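Side-chain contacts in ornithine aminotransferase (Plasmodium falciparum, PDB 3LG0), which catalyses the pyridoxal-phosphate-dependent transamination of ornithine with 2-oxoglutarate, producing glutamate gamma-semialdehyde and glutamate on the way to proline: residues 94-97 with 98-102; 274-278 with 279-283. All blocks are in the same frame, centred on the assembly; numbering follows the deposited sequence.

How the interactions relate
Interaction 1 precedes interaction 2 in the sequence, yet their centres lie 13 Å apart and they touch. CG of F101 packs on CD1 of L275 at 3.8 Å, while CD2 of L275 is 4.1 Å from O of L97. Strand 105-109 also joins them: the chain enters it after helix 88-101, and it pairs antiparallel with strand 272-276, which leads into the short helix of interaction 2. Both contacts also reach the second subunit. Neither contains K262, the lysine expected by similarity to carry the cofactor, which is not attached here; the side chain of F101 is about 12 Å from that of K262, and interaction 2 lies away from the cofactor site.

Interaction 1 (94-97 with 98-102); sequences ERYL and TNLFG
F101 lies alongside L97, one helical turn back, and its atoms can be followed outward in order. CB is 3.6 Å from the carbonyl O of L97. Beyond CG, CD2 comes within 3.3 Å of that same oxygen, which lies in the plane of the ring at its edge. CE2 then reaches CD2 of L97 at 3.9 Å, a plain apolar contact, while CG of L100 sits over one ring face, offset toward the rim. Four residues apart on the helix, L97 and F101 leave from the same side, and with CG anti to the carbonyl carbon in each (chi1 -74° in L97, -72° in F101) they run the same way outward. This is i to i+4 packing in the last turns of helix 88-101, where F101 N donates to L97 O and G102, with positive phi, is the first residue to leave the helical conformation. L239 and L246 also touch F101, and L97 packs on strand 105-109. In the preceding pair, CE2 of Y96 meets CD2 of L100 at 3.8 Å, the methyl approaching the ring obliquely. OG1 of T98 lies 2.8 Å from E94 O and 3.0 Å from R95 O; its single proton can serve either carbonyl. R95 and N99 run side by side, CG of R95 being 3.6 Å from ND2 of N99. Y20 of the second subunit packs against both.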
loop_
_atom_site.group_PDB
_atom_site.type_symbol
_atom_site.label_atom_id
_atom_site.label_comp_id
_atom_site.label_asym_id
_atom_site.label_seq_id
_atom_site.Cartn_x
_atom_site.Cartn_y
_atom_site.Cartn_z
ATOM N N GLU A 94 13.662 -11.350 -5.625
ATOM C CA GLU A 94 13.931 -10.687 -6.912
ATOM C C GLU A 94 14.531 -11.635 -7.933
ATOM O O GLU A 94 14.150 -11.623 -9.115
ATOM C CB GLU A 94 14.841 -9.470 -6.734
ATOM C CG GLU A 94 14.240 -8.374 -5.882
ATOM C CD GLU A 94 15.227 -7.261 -5.572
ATOM O OE1 GLU A 94 16.449 -7.525 -5.576
ATOM O OE2 GLU A 94 14.787 -6.125 -5.314
ATOM N N ARG A 95 15.477 -12.450 -7.468
ATOM C CA ARG A 95 16.092 -13.483 -8.297
ATOM C C ARG A 95 15.038 -14.473 -8.754
ATOM O O ARG A 95 14.954 -14.785 -9.930
ATOM C CB ARG A 95 17.189 -14.208 -7.519
ATOM C CG ARG A 95 17.928 -15.272 -8.316
ATOM C CD ARG A 95 19.131 -15.785 -7.545
ATOM N NE ARG A 95 18.758 -16.334 -6.244
ATOM C CZ ARG A 95 19.628 -16.735 -5.320
ATOM N NH1 ARG A 95 20.933 -16.645 -5.545
ATOM N NH2 ARG A 95 19.194 -17.230 -4.169
ATOM N N TYR A 96 14.231 -14.965 -7.817
ATOM C CA TYR A 96 13.143 -15.883 -8.159
ATOM C C TYR A 96 12.219 -15.326 -9.252
ATOM O O TYR A 96 11.958 -16.002 -10.247
ATOM C CB TYR A 96 12.331 -16.272 -6.916
ATOM C CG TYR A 96 11.180 -17.175 -7.259
ATOM C CD1 TYR A 96 11.337 -18.558 -7.286
ATOM C CD2 TYR A 96 9.941 -16.650 -7.596
ATOM C CE1 TYR A 96 10.286 -19.392 -7.635
ATOM C CE2 TYR A 96 8.886 -17.473 -7.936
ATOM C CZ TYR A 96 9.063 -18.845 -7.957
ATOM O OH TYR A 96 8.006 -19.665 -8.299
ATOM N N LEU A 97 11.742 -14.091 -9.090
ATOM C CA LEU A 97 10.757 -13.551 -10.037
ATOM C C LEU A 97 11.329 -13.260 -11.407
ATOM O O LEU A 97 10.657 -13.471 -12.411
ATOM C CB LEU A 97 10.105 -12.265 -9.514
ATOM C CG LEU A 97 9.070 -12.357 -8.402
ATOM C CD1 LEU A 97 8.686 -10.947 -7.967
ATOM C CD2 LEU A 97 7.849 -13.133 -8.855
ATOM N N THR A 98 12.549 -12.730 -11.446
ATOM C CA THR A 98 13.160 -12.359 -12.720
ATOM C C THR A 98 13.409 -13.614 -13.545
ATOM O O THR A 98 13.112 -13.650 -14.745
ATOM C CB THR A 98 14.487 -11.582 -12.538
ATOM O OG1 THR A 98 15.320 -12.273 -11.597
ATOM C CG2 THR A 98 14.227 -10.160 -12.033
ATOM N N ASN A 99 13.949 -14.644 -12.893
ATOM C CA ASN A 99 14.171 -15.932 -13.557
ATOM C C ASN A 99 12.871 -16.541 -14.064
ATOM O O ASN A 99 12.771 -16.916 -15.224
ATOM C CB ASN A 99 14.913 -16.913 -12.646
ATOM C CG ASN A 99 16.385 -16.511 -12.418
ATOM O OD1 ASN A 99 16.977 -15.759 -13.207
ATOM N ND2 ASN A 99 16.978 -17.017 -11.332
ATOM N N LEU A 100 11.865 -16.598 -13.198
ATOM C CA LEU A 100 10.562 -17.131 -13.571
ATOM C C LEU A 100 9.953 -16.492 -14.811
ATOM O O LEU A 100 9.449 -17.197 -15.692
ATOM C CB LEU A 100 9.589 -17.008 -12.402
ATOM C CG LEU A 100 8.193 -17.600 -12.619
ATOM C CD1 LEU A 100 8.267 -19.082 -13.015
ATOM C CD2 LEU A 100 7.360 -17.423 -11.362
ATOM N N PHE A 101 9.994 -15.162 -14.882
ATOM C CA PHE A 101 9.272 -14.447 -15.934
ATOM C C PHE A 101 10.163 -14.047 -17.095
ATOM O O PHE A 101 9.671 -13.656 -18.158
ATOM C CB PHE A 101 8.553 -13.210 -15.365
ATOM C CG PHE A 101 7.352 -13.546 -14.513
ATOM C CD1 PHE A 101 6.118 -13.791 -15.091
ATOM C CD2 PHE A 101 7.468 -13.633 -13.137
ATOM C CE1 PHE A 101 5.011 -14.107 -14.304
ATOM C CE2 PHE A 101 6.377 -13.948 -12.348
ATOM C CZ PHE A 101 5.141 -14.189 -12.933
ATOM N N GLY A 102 11.471 -14.133 -16.884
ATOM C CA GLY A 102 12.419 -13.824 -17.928
ATOM C C GLY A 102 12.620 -12.341 -18.167
ATOM O O GLY A 102 12.562 -11.868 -19.305
#

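Interaction 2 (274-278 with 279-283); sequences ILAND and DVMLV
The carboxylate of D278 has a methyl over one face: CD1 of L282 stands above it, 3.8 Å from CG, as the two side chains run alongside each other. OD1 of this group forms a salt bridge with K105, so the apolar cover and the charge pairing act on one acid. The carboxylate of D279 turns back toward N277, bringing OD1 to 3.5 Å from CB of N277. A water links the two groups: it donates to OD1 of D279 at 3.0 Å and accepts a weak, longer bond from ND2 of N277. The amide's OD1 is engaged by the backbone N of D104. Backbone bonds close the turn. N277 O accepts M281 N at 2.9 Å with an N-H...O angle of 173°, and a weak bond from V280 N; D278 O accepts L282 N. The thioether of M281 folds back toward the strand. CG is anti to the backbone N, and the chain then bends at chi2 (77°) and chi3 (87°), which places CE 3.5 Å from I274 O and 4.1 Å from CB of A276. A22 of the second subunit packs on M281. N277 holds the N-cap position, although its side chain makes no capping bond. Here strand 272-276, antiparallel to its neighbours in the seven-stranded sheet, gives way to the first turn of the short helix 278-281, within the large pyridoxal-phosphate domain of a fold-type I, class-III aminotransferase.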
loop_
_atom_site.group_PDB
_atom_site.type_symbol
_atom_site.label_atom_id
_atom_site.label_comp_id
_atom_site.label_asym_id
_atom_site.label_seq_id
_atom_site.Cartn_x
_atom_site.Cartn_y
_atom_site.Cartn_z
ATOM N N ILE A 274 6.974 -4.510 -10.697
ATOM C CA ILE A 274 7.227 -4.185 -12.069
ATOM C C ILE A 274 8.433 -5.002 -12.553
ATOM O O ILE A 274 9.471 -5.057 -11.890
ATOM C CB ILE A 274 7.484 -2.684 -12.243
ATOM C CG1 ILE A 274 6.202 -1.897 -11.998
ATOM C CG2 ILE A 274 7.974 -2.383 -13.637
ATOM C CD1 ILE A 274 6.443 -0.392 -11.845
ATOM N N LEU A 275 8.289 -5.648 -13.708
ATOM C CA LEU A 275 9.402 -6.388 -14.307
ATOM C C LEU A 275 9.787 -5.714 -15.604
ATOM O O LEU A 275 8.922 -5.336 -16.404
ATOM C CB LEU A 275 9.005 -7.823 -14.629
ATOM C CG LEU A 275 8.657 -8.766 -13.497
ATOM C CD1 LEU A 275 7.591 -9.746 -13.998
ATOM C CD2 LEU A 275 9.901 -9.503 -13.022
ATOM N N ALA A 276 11.084 -5.584 -15.825
ATOM C CA ALA A 276 11.581 -4.942 -17.031
ATOM C C ALA A 276 13.045 -5.331 -17.203
ATOM O O ALA A 276 13.685 -5.797 -16.258
ATOM C CB ALA A 276 11.423 -3.421 -16.922
ATOM N N ASN A 277 13.572 -5.152 -18.407
ATOM C CA ASN A 277 14.987 -5.431 -18.643
ATOM C C ASN A 277 15.867 -4.243 -18.289
ATOM O O ASN A 277 15.361 -3.147 -18.073
ATOM C CB ASN A 277 15.207 -5.854 -20.089
ATOM C CG ASN A 277 14.675 -7.226 -20.366
ATOM O OD1 ASN A 277 14.756 -8.119 -19.519
ATOM N ND2 ASN A 277 14.119 -7.412 -21.556
ATOM N N ASP A 278 17.179 -4.465 -18.249
ATOM C CA ASP A 278 18.136 -3.413 -17.857
ATOM C C ASP A 278 18.006 -2.086 -18.615
ATOM O O ASP A 278 18.079 -1.022 -18.005
ATOM C CB ASP A 278 19.571 -3.925 -17.920
ATOM C CG ASP A 278 19.928 -4.798 -16.737
ATOM O OD1 ASP A 278 19.231 -4.720 -15.710
ATOM O OD2 ASP A 278 20.911 -5.558 -16.825
ATOM N N ASP A 279 17.783 -2.141 -19.923
ATOM C CA ASP A 279 17.681 -0.911 -20.705
ATOM C C ASP A 279 16.558 0.027 -20.264
ATOM O O ASP A 279 16.684 1.246 -20.401
ATOM C CB ASP A 279 17.619 -1.181 -22.219
ATOM C CG ASP A 279 16.528 -2.169 -22.606
ATOM O OD1 ASP A 279 16.452 -3.255 -21.991
ATOM O OD2 ASP A 279 15.756 -1.868 -23.549
ATOM N N VAL A 280 15.455 -0.524 -19.750
ATOM C CA VAL A 280 14.406 0.320 -19.184
ATOM C C VAL A 280 14.586 0.538 -17.679
ATOM O O VAL A 280 14.568 1.671 -17.218
ATOM C CB VAL A 280 12.970 -0.196 -19.484
ATOM C CG1 VAL A 280 12.695 -0.193 -20.980
ATOM C CG2 VAL A 280 12.790 -1.576 -18.939
ATOM N N MET A 281 14.787 -0.532 -16.914
ATOM C CA MET A 281 14.824 -0.402 -15.453
ATOM C C MET A 281 15.933 0.511 -14.924
ATOM O O MET A 281 15.719 1.237 -13.965
ATOM C CB MET A 281 14.905 -1.770 -14.786
ATOM C CG MET A 281 14.602 -1.740 -13.294
ATOM S SD MET A 281 12.831 -1.597 -12.908
ATOM C CE MET A 281 12.353 -3.325 -12.927
ATOM N N LEU A 282 17.114 0.477 -15.541
ATOM C CA LEU A 282 18.257 1.210 -14.999
ATOM C C LEU A 282 18.116 2.715 -15.184
ATOM O O LEU A 282 18.956 3.501 -14.741
ATOM C CB LEU A 282 19.557 0.706 -15.605
ATOM C CG LEU A 282 19.942 -0.679 -15.091
ATOM C CD1 LEU A 282 21.111 -1.260 -15.895
ATOM C CD2 LEU A 282 20.247 -0.603 -13.592
ATOM N N VAL A 283 17.037 3.098 -15.844
ATOM C CA VAL A 283 16.697 4.487 -16.060
ATOM C C VAL A 283 16.352 5.138 -14.718
ATOM O O VAL A 283 16.472 6.353 -14.558
ATOM C CB VAL A 283 15.524 4.555 -17.070
ATOM C CG1 VAL A 283 14.359 5.384 -16.547
ATOM C CG2 VAL A 283 16.018 5.001 -18.454
HETATM O O HOH W 1 15.058 -5.155 -23.827
#